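Local coordinates for protein trehalose-6-phosphate phosphatase (Candida albicans, PDB 5DXF) that represents glycosyltransferase family 20 in its modelled N-terminal part, which folds as two Rossmann-like domains in the GT-B manner, at residues I299-E304 with E505-N510; G352-L357 with I391-S396. All coordinates share one frame; numbering follows the deposited sequence.

Contact 1 (I299-E304 with E505-N510); sequences IGIDTE and EKVLSN
A single water molecule carries the polar link between the chain at Ile301 and the end of helix 493-509. It donates a hydrogen bond to Asn510 O (2.5 Å) and accepts one from Ile301 N (3.2 Å), and no hydrogen bond runs directly from one segment to the other. Gly300, with no side chain, passes close to the helix end, its CA 5.5 Å from the CA of Asn510. The Asn510 amide, its CG anti to the backbone N, brings ND2 close to this glycine, 3.4 Å from Gly300 N; both are donors, so this is only an approach, and ND2 instead gives a weak hydrogen bond to Pro298 O. Farther along, methyl groups meet. The side chains of Ile301 and Val507 cross obliquely, with Ile301 CD1 4.2 Å from Val507 CG1, while those of Thr303 and Leu508 cross at about a right angle, with Thr303 CG2 4.0 Å from Leu508 CG. Outside the two segments, Asp302 N-caps helix 303-311, its OD1 accepting from Lys305 N and Gln513 NE2, and Ile301 bonds through its backbone to Val512. Here the chain leaves the first domain's sheet and later turns back through helix 512-526, the double crossover of GT-B proteins. Between the segments themselves, polar contact thus passes through one water, while direct bonds to Pro298 and Val512 lie just beyond them.

Contact 2 (G352-L357 with I391-S396); sequences GFEIFL and ISRINS
Leu357 CD1 sits on one face of the Phe353 ring, 3.6 Å above its plane and displaced toward the rim, so two residues of helix 346-359 form one apolar surface. The Phe356 ring is turned elsewhere: Phe353 O lies in its plane at the edge, and its neighbours include Trp363 and helix 478-489. Both helices of the contact belong to the alternating beta-alpha-beta framework of a Rossmann-like domain, in which helix 346-359 leads into strand 367-374 and helix 381-398 into strand 406-409. They run parallel, as such neighbours on one face of a sheet do, with segment axes 10.5 Å apart and inclined by 16°. Ile394 lies between them and uses both branches. On one, CD1 is 4.0 Å from Phe353 CD2, the two side chains crossing obliquely, and also rests against Glu354 CB at 3.8 Å. The other branch, CG2, lies anti to the backbone N and meets Leu357 CD1 at 3.7 Å, the two side chains crossing at about a right angle. Beneath this layer Phe353 and Ile394 both touch Val406, which ties the helix pair to the sheet. On the outer side the contact becomes ionic. Glu354 stretches out with an extended chain, whereas Arg393 bends at chi3 (-43°), and the two cross at about a right angle. Their carboxylate and guanidinium planes stand 45° apart, too far turned for a flat, two-pronged pairing, and the bridge rests on one nitrogen. Arg393 NH1 forms the salt bridge with Glu354 OE1 (2.4 Å as modelled) and gives a weak hydrogen bond to Glu354 OE2 (2.9 Å).

How the contacts relate
The centres of the two contacts are 34 Å apart and their nearest atoms about 24 Å, so they do not touch: contact 2 lies within the second domain and contact 1 at its junction with the first. Along the chain the order is 299-304, 352-357, 391-396, 505-510: both halves of contact 2 fall between those of contact 1. Contact 2 joins successive helices over the parallel sheet of strands 332-339, 367-374 and 406-409. Contact 1 stands where the chain enters that domain and where it prepares to leave. One therefore builds the domain's helical layer, while the other brings together its entry and exit beside the first domain.

Contact 1 (I299-E304 with E505-N510)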
loop_
_atom_site.group_PDB
_atom_site.type_symbol
_atom_site.label_atom_id
_atom_site.label_comp_id
_atom_site.label_asym_id
_atom_site.label_seq_id
_atom_site.Cartn_x
_atom_site.Cartn_y
_atom_site.Cartn_z
ATOM N N ILE A 299 7.463 -2.709 4.921
ATOM C CA ILE A 299 7.974 -1.550 4.204
ATOM C C ILE A 299 7.824 -0.256 4.982
ATOM O O ILE A 299 6.888 -0.087 5.752
ATOM C CB ILE A 299 7.314 -1.385 2.831
ATOM C CG1 ILE A 299 8.133 -0.428 1.973
ATOM C CG2 ILE A 299 5.892 -0.886 2.976
ATOM C CD1 ILE A 299 7.927 -0.627 0.493
ATOM N N GLY A 300 8.768 0.652 4.776
ATOM C CA GLY A 300 8.736 1.947 5.429
ATOM C C GLY A 300 8.583 3.059 4.409
ATOM O O GLY A 300 8.671 2.817 3.205
ATOM N N ILE A 301 8.323 4.257 4.911
ATOM C CA ILE A 301 8.244 5.469 4.107
ATOM C C ILE A 301 9.584 6.175 3.942
ATOM O O ILE A 301 10.536 5.883 4.639
ATOM C CB ILE A 301 7.197 6.447 4.659
ATOM C CG1 ILE A 301 7.391 6.677 6.143
ATOM C CG2 ILE A 301 5.803 5.906 4.438
ATOM C CD1 ILE A 301 6.282 7.492 6.761
ATOM N N ASP A 302 9.644 7.113 3.009
ATOM C CA ASP A 302 10.813 7.954 2.866
ATOM C C ASP A 302 10.636 9.082 3.833
ATOM O O ASP A 302 10.063 10.103 3.515
ATOM C CB ASP A 302 10.878 8.523 1.468
ATOM C CG ASP A 302 12.117 9.314 1.232
ATOM O OD1 ASP A 302 12.673 9.839 2.210
ATOM O OD2 ASP A 302 12.544 9.397 0.072
ATOM N N THR A 303 11.126 8.869 5.040
ATOM C CA THR A 303 10.886 9.770 6.143
ATOM C C THR A 303 11.469 11.155 5.955
ATOM O O THR A 303 10.854 12.141 6.317
ATOM C CB THR A 303 11.437 9.177 7.435
ATOM O OG1 THR A 303 11.010 7.823 7.533
ATOM C CG2 THR A 303 10.906 9.919 8.608
ATOM N N GLU A 304 12.669 11.226 5.415
ATOM C CA GLU A 304 13.343 12.520 5.270
ATOM C C GLU A 304 12.595 13.441 4.309
ATOM O O GLU A 304 12.440 14.630 4.590
ATOM C CB GLU A 304 14.812 12.347 4.821
ATOM C CG GLU A 304 15.076 12.091 3.323
ATOM C CD GLU A 304 16.523 12.366 2.925
ATOM O OE1 GLU A 304 17.100 13.356 3.427
ATOM O OE2 GLU A 304 17.087 11.597 2.114
ATOM N N GLU A 505 9.915 7.856 16.726
ATOM C CA GLU A 505 11.179 7.133 16.587
ATOM C C GLU A 505 10.946 5.698 16.099
ATOM O O GLU A 505 11.813 5.122 15.440
ATOM C CB GLU A 505 11.975 7.137 17.899
ATOM C CG GLU A 505 11.154 7.085 19.167
ATOM C CD GLU A 505 12.008 6.788 20.376
ATOM O OE1 GLU A 505 12.812 7.659 20.775
ATOM O OE2 GLU A 505 11.881 5.670 20.921
ATOM N N LYS A 506 9.776 5.130 16.390
ATOM C CA LYS A 506 9.475 3.790 15.886
ATOM C C LYS A 506 9.335 3.789 14.362
ATOM O O LYS A 506 9.754 2.845 13.692
ATOM C CB LYS A 506 8.207 3.220 16.521
ATOM C CG LYS A 506 8.039 1.725 16.275
ATOM C CD LYS A 506 9.258 0.950 16.774
ATOM C CE LYS A 506 9.178 -0.530 16.424
ATOM N NZ LYS A 506 9.115 -0.756 14.954
ATOM N N VAL A 507 8.740 4.852 13.825
ATOM C CA VAL A 507 8.609 5.036 12.384
ATOM C C VAL A 507 9.968 5.339 11.759
ATOM O O VAL A 507 10.308 4.807 10.700
ATOM C CB VAL A 507 7.621 6.177 12.046
ATOM C CG1 VAL A 507 7.699 6.545 10.572
ATOM C CG2 VAL A 507 6.203 5.771 12.411
ATOM N N LEU A 508 10.719 6.187 12.440
ATOM C CA LEU A 508 12.030 6.599 12.007
ATOM C C LEU A 508 12.980 5.413 12.003
ATOM O O LEU A 508 13.984 5.411 11.307
ATOM C CB LEU A 508 12.531 7.726 12.889
ATOM C CG LEU A 508 12.239 9.129 12.348
ATOM C CD1 LEU A 508 10.843 9.597 12.709
ATOM C CD2 LEU A 508 13.275 10.125 12.825
ATOM N N SER A 509 12.660 4.409 12.805
ATOM C CA SER A 509 13.450 3.193 12.872
ATOM C C SER A 509 13.498 2.475 11.539
ATOM O O SER A 509 14.535 1.967 11.140
ATOM C CB SER A 509 12.855 2.256 13.908
ATOM O OG SER A 509 13.695 2.158 15.030
ATOM N N ASN A 510 12.376 2.418 10.842
ATOM C CA ASN A 510 12.376 1.843 9.516
ATOM C C ASN A 510 12.109 2.901 8.459
ATOM O O ASN A 510 10.994 3.350 8.288
ATOM C CB ASN A 510 11.331 0.731 9.448
ATOM C CG ASN A 510 11.433 -0.100 8.191
ATOM O OD1 ASN A 510 12.513 -0.471 7.762
ATOM N ND2 ASN A 510 10.294 -0.406 7.601
HETATM O O HOH W 1 8.718 4.301 8.113
#

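Contact 2 (G352-L357 with I391-S396)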
loop_
_atom_site.group_PDB
_atom_site.type_symbol
_atom_site.label_atom_id
_atom_site.label_comp_id
_atom_site.label_asym_id
_atom_site.label_seq_id
_atom_site.Cartn_x
_atom_site.Cartn_y
_atom_site.Cartn_z
ATOM N N GLY A 352 -18.477 4.108 13.481
ATOM C CA GLY A 352 -17.885 4.454 14.760
ATOM C C GLY A 352 -18.013 5.936 15.061
ATOM O O GLY A 352 -18.249 6.328 16.206
ATOM N N PHE A 353 -17.864 6.763 14.028
ATOM C CA PHE A 353 -17.972 8.211 14.181
ATOM C C PHE A 353 -19.393 8.620 14.529
ATOM O O PHE A 353 -19.611 9.487 15.380
ATOM C CB PHE A 353 -17.520 8.926 12.906
ATOM C CG PHE A 353 -17.622 10.424 12.983
ATOM C CD1 PHE A 353 -17.104 11.112 14.071
ATOM C CD2 PHE A 353 -18.218 11.145 11.962
ATOM C CE1 PHE A 353 -17.191 12.492 14.142
ATOM C CE2 PHE A 353 -18.305 12.523 12.027
ATOM C CZ PHE A 353 -17.792 13.198 13.118
ATOM N N GLU A 354 -20.358 7.997 13.863
ATOM C CA GLU A 354 -21.759 8.250 14.159
ATOM C C GLU A 354 -22.085 7.880 15.600
ATOM O O GLU A 354 -22.679 8.679 16.324
ATOM C CB GLU A 354 -22.663 7.477 13.205
ATOM C CG GLU A 354 -24.136 7.636 13.527
ATOM C CD GLU A 354 -25.023 6.912 12.546
ATOM O OE1 GLU A 354 -24.509 6.044 11.808
ATOM O OE2 GLU A 354 -26.237 7.207 12.505
ATOM N N ILE A 355 -21.702 6.670 16.006
ATOM C CA ILE A 355 -21.900 6.240 17.388
ATOM C C ILE A 355 -21.264 7.248 18.346
ATOM O O ILE A 355 -21.855 7.604 19.366
ATOM C CB ILE A 355 -21.305 4.839 17.654
ATOM C CG1 ILE A 355 -21.990 3.782 16.785
ATOM C CG2 ILE A 355 -21.458 4.466 19.120
ATOM C CD1 ILE A 355 -23.355 3.359 17.299
ATOM N N PHE A 356 -20.071 7.718 17.994
ATOM C CA PHE A 356 -19.352 8.704 18.798
ATOM C C PHE A 356 -20.144 9.989 18.970
ATOM O O PHE A 356 -20.193 10.552 20.063
ATOM C CB PHE A 356 -17.990 9.010 18.171
ATOM C CG PHE A 356 -17.336 10.256 18.706
ATOM C CD1 PHE A 356 -16.732 10.261 19.953
ATOM C CD2 PHE A 356 -17.309 11.418 17.950
ATOM C CE1 PHE A 356 -16.124 11.408 20.442
ATOM C CE2 PHE A 356 -16.703 12.565 18.433
ATOM C CZ PHE A 356 -16.108 12.559 19.679
ATOM N N LEU A 357 -20.757 10.453 17.886
ATOM C CA LEU A 357 -21.591 11.646 17.946
ATOM C C LEU A 357 -22.853 11.395 18.766
ATOM O O LEU A 357 -23.356 12.296 19.440
ATOM C CB LEU A 357 -21.955 12.114 16.537
ATOM C CG LEU A 357 -20.791 12.680 15.722
ATOM C CD1 LEU A 357 -21.267 13.164 14.364
ATOM C CD2 LEU A 357 -20.104 13.803 16.482
ATOM N N ILE A 391 -22.663 8.917 5.410
ATOM C CA ILE A 391 -22.257 10.321 5.460
ATOM C C ILE A 391 -23.473 11.241 5.424
ATOM O O ILE A 391 -23.592 12.157 6.242
ATOM C CB ILE A 391 -21.309 10.686 4.300
ATOM C CG1 ILE A 391 -19.968 9.969 4.460
ATOM C CG2 ILE A 391 -21.079 12.186 4.253
ATOM C CD1 ILE A 391 -18.985 10.258 3.347
ATOM N N SER A 392 -24.374 10.985 4.483
ATOM C CA SER A 392 -25.608 11.750 4.373
ATOM C C SER A 392 -26.412 11.686 5.666
ATOM O O SER A 392 -26.988 12.689 6.088
ATOM C CB SER A 392 -26.456 11.247 3.203
ATOM O OG SER A 392 -25.844 11.543 1.960
ATOM N N ARG A 393 -26.438 10.514 6.296
ATOM C CA ARG A 393 -27.182 10.330 7.541
ATOM C C ARG A 393 -26.583 11.147 8.686
ATOM O O ARG A 393 -27.305 11.842 9.408
ATOM C CB ARG A 393 -27.227 8.851 7.926
ATOM C CG ARG A 393 -28.387 8.475 8.839
ATOM C CD ARG A 393 -28.091 7.184 9.592
ATOM N NE ARG A 393 -27.476 6.183 8.723
ATOM C CZ ARG A 393 -26.620 5.252 9.134
ATOM N NH1 ARG A 393 -26.269 5.185 10.410
ATOM N NH2 ARG A 393 -26.110 4.384 8.269
ATOM N N ILE A 394 -25.264 11.059 8.842
ATOM C CA ILE A 394 -24.554 11.792 9.886
ATOM C C ILE A 394 -24.697 13.303 9.710
ATOM O O ILE A 394 -24.984 14.021 10.668
ATOM C CB ILE A 394 -23.052 11.427 9.912
ATOM C CG1 ILE A 394 -22.869 9.938 10.210
ATOM C CG2 ILE A 394 -22.314 12.264 10.941
ATOM C CD1 ILE A 394 -21.424 9.497 10.239
ATOM N N ASN A 395 -24.505 13.781 8.484
ATOM C CA ASN A 395 -24.634 15.209 8.211
ATOM C C ASN A 395 -26.070 15.699 8.365
ATOM O O ASN A 395 -26.303 16.842 8.752
ATOM C CB ASN A 395 -24.118 15.540 6.811
ATOM C CG ASN A 395 -22.615 15.387 6.697
ATOM O OD1 ASN A 395 -21.905 15.353 7.703
ATOM N ND2 ASN A 395 -22.120 15.302 5.469
ATOM N N SER A 396 -27.032 14.836 8.055
ATOM C CA SER A 396 -28.434 15.180 8.250
ATOM C C SER A 396 -28.772 15.280 9.732
ATOM O O SER A 396 -29.527 16.159 10.150
ATOM C CB SER A 396 -29.346 14.153 7.577
ATOM O OG SER A 396 -30.690 14.323 7.992
#